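Local coordinates for protein glutamate--tRNA ligase (PDB 6B1Z) that catalyses the ATP-dependent attachment of glutamate to its tRNA, as a class I aminoacyl-tRNA synthetase, at residues 34-39 with 44-49; 13-18 with 216-221. One frame throughout, in Å; residues are numbered along the deposited sequence.

Interaction 1 of 2, residues 34-39 with 44-49; sequences YDYLFA and GDFILR
Phe46, on strand 45-48, lays its side chain along the flank of helix 26-41, where Ala39, Asp35 and Tyr36 receive it in turn. At the root, Phe46 CB sits 4.3 Å from Ala39 CB, close enough that a methyl suits the helix position. With CG anti to the backbone N (chi1 172°), the ring is carried past Ala39 toward the preceding helical turn. One side of it meets Asp35: CD1 and then CE1 of Phe46 approach Asp35 CB, the latter at 3.5 Å, an oblique contact with the aliphatic part of an acidic residue. On the other side of the ring, CD2 of Phe46 lies 3.7 Å from Tyr36 CD1, with CE2 a little farther off. Here the tyrosine turns its edge to the phenylalanine face in an offset edge-to-face pair, with planes 73° apart. Tyr36 N lies over one face of Phe46 as well.

Helix and strand run nearly antiparallel, at 153°, as the return of a beta-alpha-beta crossover requires. Just ahead of the strand, Gly44 N donates a nearly straight 2.7 Å hydrogen bond to Ala39 O, and Gly44 brings no side chain to the close backbone approach. The chemistry is therefore mainly apolar: side-chain shape and the edge-to-face pair probably help to fix how the helix rests on the strand, while a single backbone bond ties the turn.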
loop_
_atom_site.group_PDB
_atom_site.type_symbol
_atom_site.label_atom_id
_atom_site.label_comp_id
_atom_site.label_asym_id
_atom_site.label_seq_id
_atom_site.Cartn_x
_atom_site.Cartn_y
_atom_site.Cartn_z
ATOM N N TYR A 34 5.619 -6.622 7.118
ATOM C CA TYR A 34 5.846 -7.866 7.851
ATOM C C TYR A 34 7.341 -8.166 7.989
ATOM O O TYR A 34 7.764 -8.698 9.027
ATOM C CB TYR A 34 5.082 -9.023 7.188
ATOM C CG TYR A 34 3.561 -8.987 7.347
ATOM C CD1 TYR A 34 2.915 -8.028 8.143
ATOM C CD2 TYR A 34 2.766 -9.919 6.697
ATOM C CE1 TYR A 34 1.523 -8.015 8.266
ATOM C CE2 TYR A 34 1.378 -9.916 6.824
ATOM C CZ TYR A 34 0.763 -8.965 7.602
ATOM O OH TYR A 34 -0.599 -8.987 7.715
ATOM N N ASP A 35 8.155 -7.826 6.977
ATOM C CA ASP A 35 9.613 -7.858 7.134
ATOM C C ASP A 35 10.062 -7.034 8.334
ATOM O O ASP A 35 10.851 -7.493 9.174
ATOM C CB ASP A 35 10.299 -7.287 5.891
ATOM C CG ASP A 35 10.381 -8.246 4.747
ATOM O OD1 ASP A 35 10.639 -9.451 4.976
ATOM O OD2 ASP A 35 10.229 -7.769 3.589
ATOM N N TYR A 36 9.609 -5.779 8.384
ATOM C CA TYR A 36 10.028 -4.853 9.430
ATOM C C TYR A 36 9.587 -5.341 10.801
ATOM O O TYR A 36 10.389 -5.402 11.744
ATOM C CB TYR A 36 9.438 -3.476 9.124
ATOM C CG TYR A 36 9.867 -2.367 10.058
ATOM C CD1 TYR A 36 11.152 -1.844 10.007
ATOM C CD2 TYR A 36 8.975 -1.831 10.981
ATOM C CE1 TYR A 36 11.537 -0.824 10.851
ATOM C CE2 TYR A 36 9.350 -0.813 11.828
ATOM C CZ TYR A 36 10.639 -0.313 11.765
ATOM O OH TYR A 36 11.020 0.703 12.619
ATOM N N LEU A 37 8.312 -5.718 10.920
ATOM C CA LEU A 37 7.793 -6.187 12.200
ATOM C C LEU A 37 8.517 -7.441 12.660
ATOM O O LEU A 37 8.851 -7.569 13.843
ATOM C CB LEU A 37 6.287 -6.448 12.097
ATOM C CG LEU A 37 5.388 -5.232 11.824
ATOM C CD1 LEU A 37 3.923 -5.650 11.709
ATOM C CD2 LEU A 37 5.561 -4.187 12.924
ATOM N N PHE A 38 8.783 -8.371 11.738
ATOM C CA PHE A 38 9.471 -9.603 12.117
ATOM C C PHE A 38 10.896 -9.314 12.570
ATOM O O PHE A 38 11.349 -9.844 13.592
ATOM C CB PHE A 38 9.460 -10.596 10.953
ATOM C CG PHE A 38 10.019 -11.950 11.303
ATOM C CD1 PHE A 38 9.272 -12.863 12.023
ATOM C CD2 PHE A 38 11.299 -12.313 10.896
ATOM C CE1 PHE A 38 9.791 -14.105 12.343
ATOM C CE2 PHE A 38 11.815 -13.556 11.215
ATOM C CZ PHE A 38 11.061 -14.447 11.926
ATOM N N ALA A 39 11.610 -8.457 11.840
ATOM C CA ALA A 39 12.974 -8.114 12.245
ATOM C C ALA A 39 12.987 -7.395 13.589
ATOM O O ALA A 39 13.754 -7.755 14.493
ATOM C CB ALA A 39 13.645 -7.256 11.170
ATOM N N GLY A 44 16.398 -8.062 15.058
ATOM C CA GLY A 44 17.209 -8.334 13.899
ATOM C C GLY A 44 17.236 -7.178 12.920
ATOM O O GLY A 44 16.849 -6.045 13.239
ATOM N N ASP A 45 17.667 -7.478 11.696
ATOM C CA ASP A 45 18.000 -6.480 10.683
ATOM C C ASP A 45 17.030 -6.515 9.508
ATOM O O ASP A 45 16.635 -7.590 9.045
ATOM C CB ASP A 45 19.418 -6.703 10.149
ATOM C CG ASP A 45 20.452 -6.816 11.253
ATOM O OD1 ASP A 45 20.373 -6.029 12.223
ATOM O OD2 ASP A 45 21.357 -7.680 11.151
ATOM N N PHE A 46 16.690 -5.332 9.000
ATOM C CA PHE A 46 15.785 -5.153 7.868
ATOM C C PHE A 46 16.589 -4.548 6.720
ATOM O O PHE A 46 17.084 -3.422 6.836
ATOM C CB PHE A 46 14.604 -4.270 8.297
ATOM C CG PHE A 46 13.673 -3.842 7.182
ATOM C CD1 PHE A 46 13.085 -4.767 6.342
ATOM C CD2 PHE A 46 13.315 -2.497 7.051
ATOM C CE1 PHE A 46 12.199 -4.363 5.337
ATOM C CE2 PHE A 46 12.430 -2.093 6.049
ATOM C CZ PHE A 46 11.872 -3.029 5.204
ATOM N N ILE A 47 16.739 -5.305 5.638
ATOM C CA ILE A 47 17.586 -4.957 4.501
ATOM C C ILE A 47 16.693 -4.568 3.332
ATOM O O ILE A 47 15.672 -5.217 3.081
ATOM C CB ILE A 47 18.500 -6.145 4.113
ATOM C CG1 ILE A 47 19.652 -6.329 5.106
ATOM C CG2 ILE A 47 19.083 -5.979 2.695
ATOM C CD1 ILE A 47 19.297 -6.943 6.427
ATOM N N LEU A 48 17.070 -3.512 2.608
ATOM C CA LEU A 48 16.448 -3.190 1.324
ATOM C C LEU A 48 17.441 -3.516 0.219
ATOM O O LEU A 48 18.549 -2.960 0.192
ATOM C CB LEU A 48 16.048 -1.710 1.255
ATOM C CG LEU A 48 15.529 -1.247 -0.114
ATOM C CD1 LEU A 48 14.183 -1.903 -0.467
ATOM C CD2 LEU A 48 15.371 0.278 -0.095
ATOM N N ARG A 49 17.064 -4.435 -0.671
ATOM C CA ARG A 49 17.883 -4.805 -1.815
ATOM C C ARG A 49 17.116 -4.457 -3.081
ATOM O O ARG A 49 15.980 -4.911 -3.276
ATOM C CB ARG A 49 18.257 -6.291 -1.777
ATOM C CG ARG A 49 19.249 -6.675 -2.872
ATOM C CD ARG A 49 19.782 -8.102 -2.719
ATOM N NE ARG A 49 18.731 -9.093 -2.977
ATOM C CZ ARG A 49 18.441 -10.119 -2.182
ATOM N NH1 ARG A 49 19.115 -10.328 -1.059
ATOM N NH2 ARG A 49 17.486 -10.962 -2.533
#

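Interaction 2 of 2, residues 13-18 with 216-221; sequences RVRFAP and IDDHEM. With FMT (formic acid), chain C; EDO (1,2-ethanediol), chain V.
The first strand of the Rossmann-fold catalytic domain, 13-16, sends two arginines across to the C-terminal end of helix 210-220. Arg15 takes Asp218, and Arg13 takes the carbonyl of Met221, just past the helix end. Arg15 presents the NE side of its guanidinium to the carboxylate, one nitrogen to each oxygen: NE to Asp218 OD2 at 2.8 Å and NH2 to Asp218 OD1 at 2.9 Å. The bridge is not coplanar, since the two planes stand 43° apart. Asp218 OD1 uses its syn lone pair, whereas OD2 is met from above the carboxylate plane. Arg15 CG lies between the backbone N and the carbonyl carbon (chi1 81°), and a further bend at chi2 swings the group toward the helix.

The strand's last residue, Phe16, opens the family's Phe-Ala-Pro-Ser-Pro-Thr-Gly sequence, and the edge of Arg15 carrying NH1 and NH2 holds a formic acid molecule, probably from the crystallisation liquor. Arg15 NH1 donates to its O1 at 2.9 Å and Arg15 NH2 to its O2, also at 2.9 Å. Arg228 binds the same molecule, so the site is consistent with the pocket that receives a carboxylate of glutamate in related enzymes. By gripping NE and NH2, Asp218 probably fixes the rotation of the guanidinium, as a second-shell residue to that site. Its OD2 is also bridged to Arg49, and its OD1 accepts from O2 of a bound ethanediol.

Arg13, bent at chi3 (54°), closes on one acceptor instead: NE at 2.8 Å and NH2 at 3.0 Å both reach Met221 O, in the guanidinium plane and in the carbonyl plane. As Met221 is the first residue to leave the helix, the positive group probably also offsets the partial negative charge of the helix end. Arg13 NH1 forms salt bridges with both Glu79 and Asp45.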
loop_
_atom_site.group_PDB
_atom_site.type_symbol
_atom_site.label_atom_id
_atom_site.label_comp_id
_atom_site.label_asym_id
_atom_site.label_seq_id
_atom_site.Cartn_x
_atom_site.Cartn_y
_atom_site.Cartn_z
ATOM N N ARG A 13 17.674 -11.890 9.939
ATOM C CA ARG A 13 17.918 -10.925 8.869
ATOM C C ARG A 13 16.902 -11.163 7.762
ATOM O O ARG A 13 16.825 -12.272 7.220
ATOM C CB ARG A 13 19.354 -11.050 8.339
ATOM C CG ARG A 13 20.407 -10.640 9.366
ATOM C CD ARG A 13 21.828 -10.862 8.892
ATOM N NE ARG A 13 22.116 -10.215 7.613
ATOM C CZ ARG A 13 22.332 -8.910 7.437
ATOM N NH1 ARG A 13 22.272 -8.051 8.460
ATOM N NH2 ARG A 13 22.580 -8.456 6.216
ATOM N N VAL A 14 16.114 -10.139 7.454
ATOM C CA VAL A 14 15.089 -10.200 6.416
ATOM C C VAL A 14 15.402 -9.131 5.378
ATOM O O VAL A 14 16.117 -8.169 5.650
ATOM C CB VAL A 14 13.667 -9.993 6.985
ATOM C CG1 VAL A 14 13.332 -11.085 7.999
ATOM C CG2 VAL A 14 13.545 -8.594 7.610
ATOM N N ARG A 15 14.843 -9.288 4.179
ATOM C CA ARG A 15 15.048 -8.261 3.163
ATOM C C ARG A 15 13.783 -8.016 2.353
ATOM O O ARG A 15 13.062 -8.944 1.975
ATOM C CB ARG A 15 16.224 -8.607 2.217
ATOM C CG ARG A 15 15.914 -9.595 1.071
ATOM C CD ARG A 15 15.448 -10.969 1.556
ATOM N NE ARG A 15 15.415 -11.932 0.455
ATOM C CZ ARG A 15 14.402 -12.091 -0.393
ATOM N NH1 ARG A 15 13.296 -11.361 -0.274
ATOM N NH2 ARG A 15 14.496 -12.997 -1.369
ATOM N N PHE A 16 13.532 -6.739 2.086
ATOM C CA PHE A 16 12.526 -6.314 1.132
ATOM C C PHE A 16 13.249 -6.146 -0.195
ATOM O O PHE A 16 14.243 -5.406 -0.263
ATOM C CB PHE A 16 11.881 -5.011 1.614
ATOM C CG PHE A 16 10.740 -4.532 0.763
ATOM C CD1 PHE A 16 9.723 -5.391 0.393
ATOM C CD2 PHE A 16 10.673 -3.197 0.367
ATOM C CE1 PHE A 16 8.670 -4.947 -0.378
ATOM C CE2 PHE A 16 9.609 -2.744 -0.411
ATOM C CZ PHE A 16 8.613 -3.622 -0.782
ATOM N N ALA A 17 12.782 -6.847 -1.227
ATOM C CA ALA A 17 13.472 -6.911 -2.514
ATOM C C ALA A 17 12.519 -6.494 -3.622
ATOM O O ALA A 17 12.129 -7.315 -4.457
ATOM C CB ALA A 17 14.030 -8.312 -2.757
ATOM N N PRO A 18 12.129 -5.221 -3.645
ATOM C CA PRO A 18 11.381 -4.680 -4.778
ATOM C C PRO A 18 12.286 -4.417 -5.975
ATOM O O PRO A 18 13.478 -4.098 -5.843
ATOM C CB PRO A 18 10.828 -3.365 -4.217
ATOM C CG PRO A 18 11.926 -2.882 -3.330
ATOM C CD PRO A 18 12.481 -4.161 -2.684
ATOM N N ILE A 216 21.740 -16.199 -4.612
ATOM C CA ILE A 216 23.121 -15.770 -4.365
ATOM C C ILE A 216 23.146 -14.683 -3.301
ATOM O O ILE A 216 23.921 -14.744 -2.335
ATOM C CB ILE A 216 23.777 -15.271 -5.666
ATOM C CG1 ILE A 216 24.071 -16.449 -6.616
ATOM C CG2 ILE A 216 25.060 -14.439 -5.357
ATOM C CD1 ILE A 216 24.367 -16.017 -8.036
ATOM N N ASP A 217 22.280 -13.685 -3.453
ATOM C CA ASP A 217 22.354 -12.557 -2.531
ATOM C C ASP A 217 21.746 -12.861 -1.171
ATOM O O ASP A 217 22.193 -12.294 -0.168
ATOM C CB ASP A 217 21.693 -11.324 -3.147
ATOM C CG ASP A 217 22.507 -10.735 -4.302
ATOM O OD1 ASP A 217 23.720 -11.044 -4.425
ATOM O OD2 ASP A 217 21.930 -9.949 -5.076
ATOM N N ASP A 218 20.728 -13.718 -1.100
ATOM C CA ASP A 218 20.238 -14.135 0.210
ATOM C C ASP A 218 21.314 -14.904 0.966
ATOM O O ASP A 218 21.475 -14.736 2.180
ATOM C CB ASP A 218 18.953 -14.948 0.060
ATOM C CG ASP A 218 17.790 -14.091 -0.377
ATOM O OD1 ASP A 218 16.767 -14.647 -0.818
ATOM O OD2 ASP A 218 17.921 -12.837 -0.272
ATOM N N HIS A 219 22.095 -15.721 0.257
ATOM C CA HIS A 219 23.225 -16.393 0.884
ATOM C C HIS A 219 24.288 -15.392 1.328
ATOM O O HIS A 219 24.705 -15.394 2.497
ATOM C CB HIS A 219 23.808 -17.416 -0.094
ATOM C CG HIS A 219 25.006 -18.141 0.436
ATOM N ND1 HIS A 219 24.914 -19.124 1.398
ATOM C CD2 HIS A 219 26.319 -18.022 0.141
ATOM C CE1 HIS A 219 26.122 -19.582 1.671
ATOM N NE2 HIS A 219 26.995 -18.929 0.924
ATOM N N GLU A 220 24.740 -14.526 0.407
ATOM C CA GLU A 220 25.821 -13.596 0.718
ATOM C C GLU A 220 25.438 -12.625 1.829
ATOM O O GLU A 220 26.288 -12.257 2.656
ATOM C CB GLU A 220 26.231 -12.817 -0.535
ATOM C CG GLU A 220 26.906 -13.671 -1.603
ATOM C CD GLU A 220 28.172 -14.348 -1.116
ATOM O OE1 GLU A 220 29.229 -13.686 -1.088
ATOM O OE2 GLU A 220 28.111 -15.542 -0.758
ATOM N N MET A 221 24.180 -12.182 1.857
ATOM C CA MET A 221 23.732 -11.211 2.852
ATOM C C MET A 221 23.234 -11.880 4.126
ATOM O O MET A 221 22.710 -11.190 5.010
ATOM C CB MET A 221 22.640 -10.314 2.265
ATOM C CG MET A 221 23.111 -9.509 1.062
ATOM S SD MET A 221 21.857 -8.374 0.448
ATOM C CE MET A 221 22.842 -7.479 -0.769
HETATM C C FMT C . 11.790 -12.585 -3.415
HETATM O O1 FMT C . 11.445 -11.898 -2.446
HETATM O O2 FMT C . 12.480 -13.614 -3.329
HETATM C C1 EDO V . 15.158 -16.322 -3.317
HETATM O O1 EDO V . 14.821 -16.810 -4.617
HETATM C C2 EDO V . 15.182 -17.486 -2.342
HETATM O O2 EDO V . 16.126 -17.213 -1.298
#

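Overall arrangement
Interaction 1 is nested along the chain inside the loop closed by interaction 2, and their centres lie 10 Å apart. They share one parallel sheet: strand 13-16, helix 26-41 and strand 45-48 form a beta-alpha-beta unit, with the two strands joined by backbone hydrogen bonds, among them a probable one from Phe16 N to Ile47 O (2.8 Å). On the helix side, Val14 CG2 packs 3.3 Å from Asp35 O. Charge links them too, Arg13 NH1 forming a salt bridge with Asp45 OD2 at 2.9 Å and Arg49 one with Asp218. Interaction 1 thus seats the crossover helix against the sheet, while interaction 2 joins the sheet to helix 210-220 beside the formate-occupied, probable glutamate pocket.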